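Local coordinates for protein glycosyltransferase Gtf1 (Streptococcus pneumoniae, PDB 4PQG) that is a glycosyltransferase of the GT-B fold, carrying an added extended beta-sheet domain beside its two Rossmann-like domains and holding UDP in this model, at residues G204-V209 against G233-E238; D227-I232 against Y270-T275; E252-N257 against Q295-K300. One frame throughout, in Å; residues are numbered along the deposited sequence.

Contact 1. Residues G204-V209 against G233-E238; sequences GKQAFV and GQVVFE
Val235 wedges both of its methyl groups against the first turn and a half of helix 205-215. CG2 meets Gln206, lying 3.6 Å from Gln206 O and 4.0 Å from Gln206 CB. CG1 sits between the two residues it touches, 3.8 Å from Gln206 O and 3.9 Å from Val209 C. Its nearest side-chain partner is Val209 CG1, at 4.1 Å. In this rotamer CG1 is anti to the backbone N (chi1 171°) and CG2 anti to the carbonyl carbon. Val209 holds the same rotamer, and the two valines cross obliquely through their CG1 methyls. Gln206 adds a water bridge at the exposed side. Its CB starts beside the valine, the chain runs extended past CG, and Gln206 OE1 reaches a water 2.7 Å away that donates to it. The same water accepts from Val235 N at 3.2 Å, an N-H in the first turn of helix 233-240, so the bridge joins a side chain of one helix to the N-terminal end of the other. That helix is the connection of a beta-alpha-beta crossover between the neighbouring parallel strands 223-226 and 244-248 of the N-terminal Rossmann-like sheet; helix 205-215, with Gly204 at its N-cap position, comes directly from strand 201-203, the last strand of the long antiparallel sheet, and leads into strand 223-226. Outward from the valines, Val209 also rests on Ile232 and on Leu73 of helix 73-76. Phe208, on another side of its helix, stacks with Tyr195, and Lys205 NZ is bonded to Thr48 O and Tyr74 OH. Glu238 OE1 forms a salt bridge with Arg210 NH2, a second tie between the two helices.

Contact 2. Residues D227-I232 against Y270-T275; sequences DRETGI and YDYQFT
Glu229 carries its carboxylate across to the short helix 271-275, where it meets Gln273 and Tyr272. Its chain bends at chi2 (-82°), and Glu229 OE2 comes to 3.3 Å from Tyr272 CB and 3.4 Å from Tyr272 CD2, an atom of the ring, whose plane is tilted 38° from the carboxylate. The side chain of Gln273 arrives from the opposite direction, also bent at chi2, with its amide plane 40° from that of the acid. No hydrogen bond joins them: Gln273 OE1 stands 3.3 Å from Glu229 OE2, acceptor against acceptor. Consistent with this orientation, Gln273 NE2 donates to Tyr269 O and, at 3.0 Å, to a water. Glu229 belongs to the loop after strand 223-226, at the C-terminal edge of the parallel sheet of the N-terminal Rossmann-like domain, and helix 271-275 lies beside the neighbouring strand 244-248, with Gln273 and Tyr270 both resting on Val247. Nearer the strand, Asp227 O receives a water at 2.9 Å that also reaches Tyr270 OH by a weak bond. That hydroxyl is also hydrogen-bonded to Val248 O and His250 N. The Asp227 carboxylate has other partners, OD1 bonded to His250 NE2 and OD2 in a salt bridge with Arg32 NH2.

Contact 3. Residues E252-N257 against Q295-K300; sequences EHYSEN and QEQFAK
Gln297 OE1 accepts from His253 NE2 at 2.7 Å, a nearly straight bond with an N-H...O angle of 158°. The donor lies in the carbonyl plane of the amide, and OE1 lies in the plane of the imidazole, although the two flat groups stand 77° apart. His253 belongs to a loop that follows strand 244-248 of the N-terminal Rossmann-like domain of this GT-B protein, and Gln297 to helix 288-301, which follows the neighbouring parallel strand 282-285; this glutamine links the loop to the helix. Its chain is extended beyond CG, which carries the amide over to the loop. There the other end of the amide meets Tyr254: NE2 sits over the centre of the phenol ring, 3.3 Å above its plane, with the amide turned 75° to the ring. With CG between the backbone N and the carbonyl carbon in both His253 and Tyr254, the imidazole presents its edge and the phenol its face to the glutamine. The tyrosine also leans on the imidazole, its CD2 3.6 Å above one face and offset toward the rim. Through ND1 the imidazole is bonded to Gln290 NE2 of the same helix, and bonds at both nitrogens would be expected to restrain its rotation. The His253 side chain lies about 9 Å from NAG, not in contact with it, and Glu252 touches Ser411. Glu252 OE2 is bonded to Tyr435 OH, and with its anti lone pair it takes His253 N at 3.1 Å.

In the fold
From the N terminus, residues 204-209 open contact 1 just after strand 201-203 of the antiparallel sheet. Before it closes at 233-238, the loop 227-232 opens contact 2, so the two cross. Residues 252-257 then open contact 3 before contact 2 closes at 270-275, a second crossing; contact 3 closes last at 295-300. Contacts 1 and 3 are in series and do not touch, their centres about 27 Å apart. Contact 2 bridges them: Tyr272 packs on Gln234, and Phe274 on Phe298. Together the three tie the successive helices and loops around strands 223-226, 244-248 and 282-285 of the seven-stranded parallel sheet.

Contact 1. Residues G204-V209 against G233-E238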
# COMPACT_ATOMS: atom_id res chain seq x y z
N GLY A 204 1.44 16.79 -21.07
CA GLY A 204 2.23 15.99 -20.12
C GLY A 204 1.58 15.86 -18.76
O GLY A 204 0.82 16.75 -18.31
N LYS A 205 1.86 14.76 -18.07
CA LYS A 205 1.20 14.52 -16.78
C LYS A 205 1.55 15.57 -15.71
O LYS A 205 0.72 15.92 -14.87
CB LYS A 205 1.50 13.11 -16.26
CG LYS A 205 0.65 12.74 -15.04
CD LYS A 205 0.64 11.26 -14.77
CE LYS A 205 -0.03 11.01 -13.43
NZ LYS A 205 -0.42 9.58 -13.30
N GLN A 206 2.78 16.09 -15.76
CA GLN A 206 3.18 17.11 -14.80
C GLN A 206 2.27 18.34 -14.82
O GLN A 206 1.86 18.84 -13.77
CB GLN A 206 4.63 17.53 -15.02
CG GLN A 206 5.66 16.52 -14.54
CD GLN A 206 7.06 17.12 -14.60
OE1 GLN A 206 7.58 17.60 -13.60
NE2 GLN A 206 7.65 17.13 -15.79
N ALA A 207 1.97 18.82 -16.03
CA ALA A 207 1.10 19.97 -16.20
C ALA A 207 -0.30 19.67 -15.71
O ALA A 207 -0.98 20.52 -15.11
CB ALA A 207 1.07 20.40 -17.66
N PHE A 208 -0.73 18.43 -15.95
CA PHE A 208 -2.03 17.95 -15.54
C PHE A 208 -2.13 17.91 -14.01
O PHE A 208 -3.11 18.41 -13.42
CB PHE A 208 -2.25 16.55 -16.15
CG PHE A 208 -3.59 15.94 -15.85
CD1 PHE A 208 -4.77 16.57 -16.23
CD2 PHE A 208 -3.67 14.70 -15.23
CE1 PHE A 208 -6.00 15.98 -16.00
CE2 PHE A 208 -4.90 14.10 -15.00
CZ PHE A 208 -6.07 14.74 -15.38
N VAL A 209 -1.11 17.35 -13.37
CA VAL A 209 -1.04 17.32 -11.91
C VAL A 209 -0.95 18.74 -11.33
O VAL A 209 -1.53 19.02 -10.29
CB VAL A 209 0.13 16.42 -11.41
CG1 VAL A 209 0.34 16.56 -9.91
CG2 VAL A 209 -0.17 14.97 -11.78
N GLY A 233 6.90 15.08 -8.00
CA GLY A 233 7.57 15.79 -6.90
C GLY A 233 7.72 17.29 -7.05
O GLY A 233 7.36 18.05 -6.16
N GLN A 234 8.27 17.72 -8.17
CA GLN A 234 8.51 19.12 -8.40
C GLN A 234 7.23 19.94 -8.37
O GLN A 234 7.18 21.01 -7.76
CB GLN A 234 9.18 19.29 -9.74
CG GLN A 234 9.58 20.71 -10.05
CD GLN A 234 10.59 20.75 -11.16
OE1 GLN A 234 11.31 19.77 -11.38
NE2 GLN A 234 10.66 21.87 -11.86
N VAL A 235 6.21 19.43 -9.06
CA VAL A 235 4.90 20.10 -9.17
C VAL A 235 4.20 20.15 -7.81
O VAL A 235 3.62 21.17 -7.44
CB VAL A 235 4.00 19.38 -10.21
CG1 VAL A 235 2.60 19.93 -10.16
CG2 VAL A 235 4.60 19.56 -11.61
N VAL A 236 4.26 19.05 -7.06
CA VAL A 236 3.72 19.04 -5.70
C VAL A 236 4.46 20.05 -4.78
O VAL A 236 3.83 20.83 -4.06
CB VAL A 236 3.74 17.60 -5.10
CG1 VAL A 236 3.32 17.59 -3.64
CG2 VAL A 236 2.82 16.70 -5.90
N PHE A 237 5.79 20.03 -4.84
CA PHE A 237 6.63 20.93 -4.06
C PHE A 237 6.28 22.38 -4.34
O PHE A 237 6.03 23.16 -3.41
CB PHE A 237 8.14 20.67 -4.31
CG PHE A 237 8.77 19.69 -3.34
CD1 PHE A 237 9.99 19.97 -2.73
CD2 PHE A 237 8.14 18.47 -3.04
CE1 PHE A 237 10.57 19.08 -1.84
CE2 PHE A 237 8.72 17.57 -2.14
CZ PHE A 237 9.95 17.88 -1.54
N GLU A 238 6.20 22.73 -5.63
CA GLU A 238 5.96 24.11 -6.03
C GLU A 238 4.58 24.59 -5.59
O GLU A 238 4.45 25.67 -4.99
CB GLU A 238 6.12 24.25 -7.53
CG GLU A 238 7.57 24.25 -7.98
CD GLU A 238 7.71 24.23 -9.49
OE1 GLU A 238 6.68 24.11 -10.20
OE2 GLU A 238 8.85 24.33 -9.97
O HOH W 1 6.89 17.03 -11.06

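Contact 2. Residues D227-I232 against Y270-T275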
# COMPACT_ATOMS: atom_id res chain seq x y z
N ASP A 227 3.43 11.12 0.58
CA ASP A 227 3.86 9.75 0.86
C ASP A 227 4.75 9.13 -0.21
O ASP A 227 5.78 8.51 0.09
CB ASP A 227 2.65 8.89 1.17
CG ASP A 227 2.09 9.21 2.54
OD1 ASP A 227 2.86 8.99 3.51
OD2 ASP A 227 0.93 9.71 2.64
N ARG A 228 4.33 9.31 -1.46
CA ARG A 228 5.07 8.84 -2.63
C ARG A 228 4.85 9.82 -3.75
O ARG A 228 3.74 10.36 -3.89
CB ARG A 228 4.50 7.53 -3.11
CG ARG A 228 5.04 6.29 -2.49
CD ARG A 228 4.67 5.20 -3.46
NE ARG A 228 4.01 4.05 -2.84
CZ ARG A 228 4.66 2.96 -2.47
NH1 ARG A 228 5.97 2.89 -2.65
NH2 ARG A 228 3.99 1.94 -1.93
N GLU A 229 5.86 9.99 -4.59
CA GLU A 229 5.96 11.22 -5.39
C GLU A 229 6.70 11.06 -6.72
O GLU A 229 6.96 12.05 -7.41
CB GLU A 229 6.60 12.31 -4.49
CG GLU A 229 7.64 13.24 -5.08
CD GLU A 229 9.06 12.67 -5.16
OE1 GLU A 229 9.28 11.46 -4.94
OE2 GLU A 229 9.97 13.47 -5.48
N THR A 230 7.03 9.82 -7.07
CA THR A 230 7.73 9.58 -8.34
C THR A 230 6.98 10.22 -9.51
O THR A 230 5.81 9.94 -9.70
CB THR A 230 7.93 8.07 -8.63
OG1 THR A 230 8.85 7.54 -7.68
CG2 THR A 230 8.49 7.87 -10.04
N GLY A 231 7.65 11.10 -10.24
CA GLY A 231 7.08 11.74 -11.42
C GLY A 231 6.46 13.11 -11.19
O GLY A 231 6.38 13.92 -12.12
N ILE A 232 6.03 13.38 -9.96
CA ILE A 232 5.18 14.54 -9.64
C ILE A 232 5.75 15.47 -8.55
O ILE A 232 5.15 16.50 -8.22
CB ILE A 232 3.76 14.07 -9.23
CG1 ILE A 232 3.81 13.19 -7.98
CG2 ILE A 232 3.09 13.32 -10.37
CD1 ILE A 232 2.46 12.91 -7.36
N TYR A 270 13.44 9.23 -2.16
CA TYR A 270 13.61 10.42 -1.30
C TYR A 270 14.65 11.41 -1.80
O TYR A 270 14.77 12.53 -1.27
CB TYR A 270 13.87 10.01 0.17
CG TYR A 270 12.62 9.39 0.73
CD1 TYR A 270 11.50 10.18 0.93
CD2 TYR A 270 12.52 8.02 0.96
CE1 TYR A 270 10.31 9.64 1.39
CE2 TYR A 270 11.33 7.47 1.43
CZ TYR A 270 10.23 8.29 1.62
OH TYR A 270 9.02 7.80 2.06
N ASP A 271 15.39 11.01 -2.84
CA ASP A 271 16.47 11.82 -3.36
C ASP A 271 16.00 13.23 -3.71
O ASP A 271 16.69 14.23 -3.40
CB ASP A 271 17.09 11.17 -4.59
CG ASP A 271 18.21 11.98 -5.16
OD1 ASP A 271 19.24 12.12 -4.46
OD2 ASP A 271 18.06 12.50 -6.29
N TYR A 272 14.85 13.31 -4.37
CA TYR A 272 14.32 14.61 -4.77
C TYR A 272 13.97 15.46 -3.53
O TYR A 272 14.37 16.63 -3.43
CB TYR A 272 13.08 14.49 -5.68
CG TYR A 272 12.59 15.87 -6.08
CD1 TYR A 272 13.21 16.56 -7.12
CD2 TYR A 272 11.57 16.51 -5.37
CE1 TYR A 272 12.81 17.83 -7.48
CE2 TYR A 272 11.16 17.79 -5.72
CZ TYR A 272 11.79 18.44 -6.77
OH TYR A 272 11.41 19.70 -7.14
N GLN A 273 13.21 14.86 -2.62
CA GLN A 273 12.75 15.58 -1.43
C GLN A 273 13.91 16.05 -0.54
O GLN A 273 13.84 17.15 0.03
CB GLN A 273 11.75 14.75 -0.63
CG GLN A 273 10.56 14.23 -1.42
CD GLN A 273 10.80 12.84 -2.00
OE1 GLN A 273 11.69 12.62 -2.83
NE2 GLN A 273 10.00 11.89 -1.55
N PHE A 274 14.97 15.24 -0.44
CA PHE A 274 16.12 15.54 0.41
C PHE A 274 17.01 16.61 -0.24
O PHE A 274 17.49 17.53 0.43
CB PHE A 274 16.93 14.24 0.71
CG PHE A 274 16.21 13.26 1.61
CD1 PHE A 274 15.03 13.60 2.26
CD2 PHE A 274 16.74 11.99 1.83
CE1 PHE A 274 14.39 12.70 3.10
CE2 PHE A 274 16.12 11.08 2.67
CZ PHE A 274 14.93 11.43 3.31
N THR A 275 17.20 16.51 -1.56
CA THR A 275 17.92 17.53 -2.35
C THR A 275 17.27 18.90 -2.15
O THR A 275 17.96 19.91 -1.96
CB THR A 275 17.93 17.16 -3.85
OG1 THR A 275 18.64 15.93 -4.02
CG2 THR A 275 18.60 18.25 -4.69
O HOH W 2 7.75 6.64 -0.87
O HOH W 3 7.49 11.26 -0.09
O HOH W 4 8.51 9.11 -1.33

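Contact 3. Residues E252-N257 against Q295-K300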
# COMPACT_ATOMS: atom_id res chain seq x y z
N GLU A 252 13.89 2.60 4.95
CA GLU A 252 15.28 3.06 5.08
C GLU A 252 15.57 4.05 3.95
O GLU A 252 15.11 3.85 2.84
CB GLU A 252 16.22 1.86 4.99
CG GLU A 252 17.70 2.16 5.21
CD GLU A 252 17.98 2.76 6.57
OE1 GLU A 252 18.44 2.03 7.47
OE2 GLU A 252 17.73 3.98 6.76
N HIS A 253 16.32 5.12 4.21
CA HIS A 253 16.29 6.29 3.32
C HIS A 253 17.59 6.58 2.62
O HIS A 253 17.71 7.60 1.93
CB HIS A 253 15.88 7.51 4.14
CG HIS A 253 16.85 7.80 5.25
ND1 HIS A 253 16.72 7.25 6.48
CD2 HIS A 253 18.05 8.49 5.24
CE1 HIS A 253 17.78 7.61 7.23
NE2 HIS A 253 18.59 8.37 6.47
N TYR A 254 18.57 5.70 2.79
CA TYR A 254 19.87 5.84 2.14
C TYR A 254 20.49 4.44 1.99
O TYR A 254 20.04 3.49 2.63
CB TYR A 254 20.78 6.76 2.97
CG TYR A 254 21.43 6.05 4.14
CD1 TYR A 254 22.80 5.75 4.12
CD2 TYR A 254 20.68 5.65 5.25
CE1 TYR A 254 23.40 5.09 5.17
CE2 TYR A 254 21.27 4.97 6.30
CZ TYR A 254 22.63 4.70 6.26
OH TYR A 254 23.24 4.04 7.30
N SER A 255 21.50 4.32 1.14
CA SER A 255 22.18 3.05 0.95
C SER A 255 23.50 3.04 1.69
O SER A 255 24.46 3.77 1.35
CB SER A 255 22.39 2.73 -0.53
OG SER A 255 21.13 2.64 -1.18
N GLU A 256 23.54 2.21 2.73
CA GLU A 256 24.70 2.10 3.57
C GLU A 256 25.92 1.63 2.78
O GLU A 256 27.00 2.19 2.92
CB GLU A 256 24.43 1.15 4.73
CG GLU A 256 25.41 1.33 5.86
CD GLU A 256 25.13 0.44 7.06
OE1 GLU A 256 24.26 -0.47 6.96
OE2 GLU A 256 25.79 0.65 8.10
N ASN A 257 25.75 0.61 1.93
CA ASN A 257 26.90 0.09 1.17
C ASN A 257 27.55 1.11 0.21
O ASN A 257 28.75 1.05 -0.03
CB ASN A 257 26.57 -1.23 0.44
CG ASN A 257 25.15 -1.26 -0.09
OD1 ASN A 257 24.18 -1.12 0.67
ND2 ASN A 257 25.01 -1.46 -1.41
N GLN A 295 18.85 13.36 10.60
CA GLN A 295 19.31 14.69 11.02
C GLN A 295 20.82 14.84 10.81
O GLN A 295 21.28 15.79 10.16
CB GLN A 295 18.91 15.01 12.46
CG GLN A 295 18.97 16.51 12.76
CD GLN A 295 17.81 17.26 12.14
OE1 GLN A 295 16.68 17.08 12.55
NE2 GLN A 295 18.10 18.12 11.15
N GLU A 296 21.59 13.88 11.32
CA GLU A 296 23.03 13.84 11.14
C GLU A 296 23.43 13.90 9.67
O GLU A 296 24.39 14.59 9.30
CB GLU A 296 23.64 12.58 11.78
CG GLU A 296 23.52 12.53 13.30
CD GLU A 296 23.94 11.19 13.92
OE1 GLU A 296 24.15 10.21 13.17
OE2 GLU A 296 24.07 11.12 15.16
N GLN A 297 22.72 13.15 8.82
CA GLN A 297 23.10 13.10 7.40
C GLN A 297 22.82 14.42 6.70
O GLN A 297 23.60 14.84 5.84
CB GLN A 297 22.46 11.91 6.69
CG GLN A 297 23.07 10.58 7.12
CD GLN A 297 22.19 9.40 6.79
OE1 GLN A 297 20.98 9.53 6.63
NE2 GLN A 297 22.80 8.24 6.68
N PHE A 298 21.72 15.07 7.06
CA PHE A 298 21.45 16.41 6.53
C PHE A 298 22.59 17.38 6.85
O PHE A 298 23.05 18.13 5.98
CB PHE A 298 20.08 16.92 7.03
CG PHE A 298 18.94 16.55 6.11
CD1 PHE A 298 18.96 16.92 4.76
CD2 PHE A 298 17.86 15.83 6.58
CE1 PHE A 298 17.93 16.57 3.90
CE2 PHE A 298 16.82 15.49 5.74
CZ PHE A 298 16.86 15.86 4.39
N ALA A 299 23.07 17.31 8.09
CA ALA A 299 24.16 18.17 8.55
C ALA A 299 25.48 17.81 7.88
O ALA A 299 26.25 18.70 7.52
CB ALA A 299 24.29 18.10 10.06
N LYS A 300 25.73 16.52 7.69
CA LYS A 300 27.01 16.06 7.15
C LYS A 300 27.13 16.23 5.63
O LYS A 300 28.21 16.55 5.11
CB LYS A 300 27.23 14.60 7.55
CG LYS A 300 28.67 14.11 7.44
CD LYS A 300 28.71 12.59 7.38
CE LYS A 300 29.93 12.03 8.08
NZ LYS A 300 31.19 12.54 7.46